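Local structure of geobacter metallireducens SMUG1 (Geobacter metallireducens, 5H9I) at residues R116-I121 / E129-R134. The protein belongs to the uracil-DNA glycosylase superfamily, as a bacterial SMUG1-type member with a parallel beta-sheet packed between helices. Sequence-based numbering, arbitrary orientation.
Sequences RLWGFI and ERFFAR. With LEA (pentanoic acid), chain H.
Ile-121 lays its CG2 methyl over one face of the Phe-131 ring, 3.6 Å from the ring centroid and 15° off the normal, which meets the geometry of a CH-pi contact. The phenyl group is carried to it by a first torsion that sets CG of Phe-131 anti to its own backbone N. The other branch of the isoleucine runs along the same side and ends past the rim, its CD1 lying 3.6 Å from Phe-131 CZ.

The remaining contacts between the segments are aromatic and come from the benzo end of the Trp-118 indole. CH2 of Trp-118 approaches CZ of Phe-132 at 3.7 Å, at the edge of the phenyl ring. With centroids 5.9 Å apart and planes inclined at 43°, this is a rim-to-rim pair and not a stack. Trp-118 CZ3 also reaches Phe-131 CE2 at 3.9 Å, so the indole touches both phenylalanines. Within 129-134 those two rings meet as well: CD2 of Phe-131 sits over the centre of the Phe-132 ring. The opposite end of the indole is polar, and there NE1 donates to the backbone O of Pro-73, a residue of the xanthine pocket.

Polar chemistry appears on the 129-134 side, at the pentanoic acid. Arg-130 NH1 donates to O1 of the ligand at 2.7 Å with an almost straight N-H...O angle of 173°, and the same NH1 also hydrogen-bonds to Phe-125 O.

Helices 112-125 and 128-132, consecutive in the chain, are thus joined through four buried apolar side chains. Because helix 128-132 leads into 135-139, an outermost strand of the parallel sheet, the contact packs helix 112-125 against the approach to that strand. Cohesion between these segments rests on shape and dispersion, whereas the hydrogen bonds described run to the ligand, to Phe-125 and, from the indole nitrogen, to Pro-73.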
# COMPACT_ATOMS: atom_id res chain seq x y z
N ARG A 116 -3.74 -13.38 0.62
CA ARG A 116 -3.00 -13.96 1.72
C ARG A 116 -2.91 -12.98 2.92
O ARG A 116 -3.06 -13.43 4.07
CB ARG A 116 -1.58 -14.31 1.27
CG ARG A 116 -1.54 -15.62 0.45
CD ARG A 116 -0.10 -15.92 0.06
NE ARG A 116 -0.07 -17.18 -0.69
CZ ARG A 116 1.01 -17.63 -1.32
NH1 ARG A 116 2.10 -16.93 -1.42
NH2 ARG A 116 0.93 -18.87 -1.85
N LEU A 117 -2.53 -11.75 2.64
CA LEU A 117 -2.32 -10.79 3.76
C LEU A 117 -3.58 -10.51 4.50
O LEU A 117 -3.66 -10.70 5.74
CB LEU A 117 -1.70 -9.53 3.23
CG LEU A 117 -1.46 -8.41 4.24
CD1 LEU A 117 -0.01 -7.96 4.02
CD2 LEU A 117 -2.37 -7.24 4.12
N TRP A 118 -4.62 -10.14 3.79
CA TRP A 118 -5.87 -9.81 4.45
C TRP A 118 -6.57 -11.04 5.00
O TRP A 118 -7.27 -11.03 6.01
CB TRP A 118 -6.85 -8.98 3.60
CG TRP A 118 -6.39 -7.59 3.32
CD1 TRP A 118 -6.00 -7.06 2.11
CD2 TRP A 118 -6.35 -6.50 4.25
NE1 TRP A 118 -5.68 -5.78 2.25
CE2 TRP A 118 -5.90 -5.38 3.55
CE3 TRP A 118 -6.64 -6.38 5.59
CZ2 TRP A 118 -5.68 -4.18 4.14
CZ3 TRP A 118 -6.47 -5.17 6.19
CH2 TRP A 118 -6.02 -4.07 5.49
N GLY A 119 -6.32 -12.20 4.33
CA GLY A 119 -6.96 -13.39 4.84
C GLY A 119 -6.36 -13.81 6.19
O GLY A 119 -7.06 -14.30 7.08
N PHE A 120 -5.06 -13.62 6.33
CA PHE A 120 -4.34 -13.91 7.58
C PHE A 120 -4.79 -12.93 8.63
O PHE A 120 -5.05 -13.28 9.72
CB PHE A 120 -2.84 -13.80 7.28
CG PHE A 120 -1.88 -13.72 8.46
CD1 PHE A 120 -1.77 -14.70 9.32
CD2 PHE A 120 -0.99 -12.69 8.53
CE1 PHE A 120 -0.81 -14.65 10.35
CE2 PHE A 120 -0.04 -12.61 9.50
CZ PHE A 120 0.03 -13.62 10.43
N ILE A 121 -4.92 -11.69 8.24
CA ILE A 121 -5.44 -10.73 9.26
C ILE A 121 -6.85 -11.09 9.70
O ILE A 121 -7.15 -11.00 10.93
CB ILE A 121 -5.36 -9.33 8.62
CG1 ILE A 121 -3.91 -8.81 8.56
CG2 ILE A 121 -6.28 -8.36 9.41
CD1 ILE A 121 -3.60 -7.66 7.64
N GLU A 129 -12.64 -4.18 13.10
CA GLU A 129 -12.46 -3.32 14.26
C GLU A 129 -11.39 -3.88 15.24
O GLU A 129 -10.64 -3.06 15.82
CB GLU A 129 -13.80 -3.11 15.00
CG GLU A 129 -14.66 -2.09 14.27
CD GLU A 129 -15.03 -2.44 12.89
OE1 GLU A 129 -15.52 -3.57 12.64
OE2 GLU A 129 -14.82 -1.60 11.95
N ARG A 130 -11.29 -5.18 15.39
CA ARG A 130 -10.20 -5.68 16.26
C ARG A 130 -8.81 -5.46 15.69
O ARG A 130 -7.88 -5.20 16.48
CB ARG A 130 -10.41 -7.10 16.58
CG ARG A 130 -11.68 -7.36 17.39
CD ARG A 130 -11.80 -8.76 17.97
NE ARG A 130 -10.74 -8.91 19.01
CZ ARG A 130 -9.54 -9.53 18.94
NH1 ARG A 130 -9.08 -10.12 17.86
NH2 ARG A 130 -8.83 -9.59 20.07
N PHE A 131 -8.68 -5.46 14.36
CA PHE A 131 -7.41 -5.14 13.69
C PHE A 131 -7.05 -3.72 13.73
O PHE A 131 -6.02 -3.29 14.20
CB PHE A 131 -7.40 -5.76 12.26
CG PHE A 131 -6.16 -5.51 11.54
CD1 PHE A 131 -4.98 -6.16 11.91
CD2 PHE A 131 -6.12 -4.64 10.46
CE1 PHE A 131 -3.83 -5.87 11.17
CE2 PHE A 131 -5.01 -4.42 9.75
CZ PHE A 131 -3.81 -5.06 10.08
N PHE A 132 -7.99 -2.88 13.25
CA PHE A 132 -7.70 -1.49 13.07
C PHE A 132 -7.70 -0.73 14.36
O PHE A 132 -7.26 0.44 14.40
CB PHE A 132 -8.61 -0.85 12.01
CG PHE A 132 -8.40 -1.42 10.58
CD1 PHE A 132 -7.27 -1.07 9.91
CD2 PHE A 132 -9.33 -2.24 10.00
CE1 PHE A 132 -7.06 -1.55 8.62
CE2 PHE A 132 -9.13 -2.76 8.72
CZ PHE A 132 -8.01 -2.36 8.08
N ALA A 133 -8.14 -1.37 15.44
CA ALA A 133 -7.94 -0.74 16.75
C ALA A 133 -6.47 -0.44 16.95
O ALA A 133 -6.15 0.58 17.62
CB ALA A 133 -8.40 -1.66 17.82
N ARG A 134 -5.57 -1.27 16.46
CA ARG A 134 -4.14 -1.11 16.73
C ARG A 134 -3.27 -1.03 15.49
O ARG A 134 -2.16 -0.64 15.60
CB ARG A 134 -3.61 -2.25 17.59
CG ARG A 134 -4.10 -2.36 19.03
CD ARG A 134 -3.39 -3.57 19.68
NE ARG A 134 -4.14 -4.79 19.53
CZ ARG A 134 -3.65 -6.01 19.32
NH1 ARG A 134 -2.38 -6.21 19.18
NH2 ARG A 134 -4.51 -7.02 19.27
C2 LEA H . -5.57 -10.99 17.53
O2 LEA H . -4.93 -11.37 16.59
C3 LEA H . -4.93 -10.07 18.47
C4 LEA H . -4.93 -10.79 19.75
C5 LEA H . -5.97 -10.31 20.71
C6 LEA H . -5.78 -10.86 22.16
O1 LEA H . -6.71 -11.38 17.73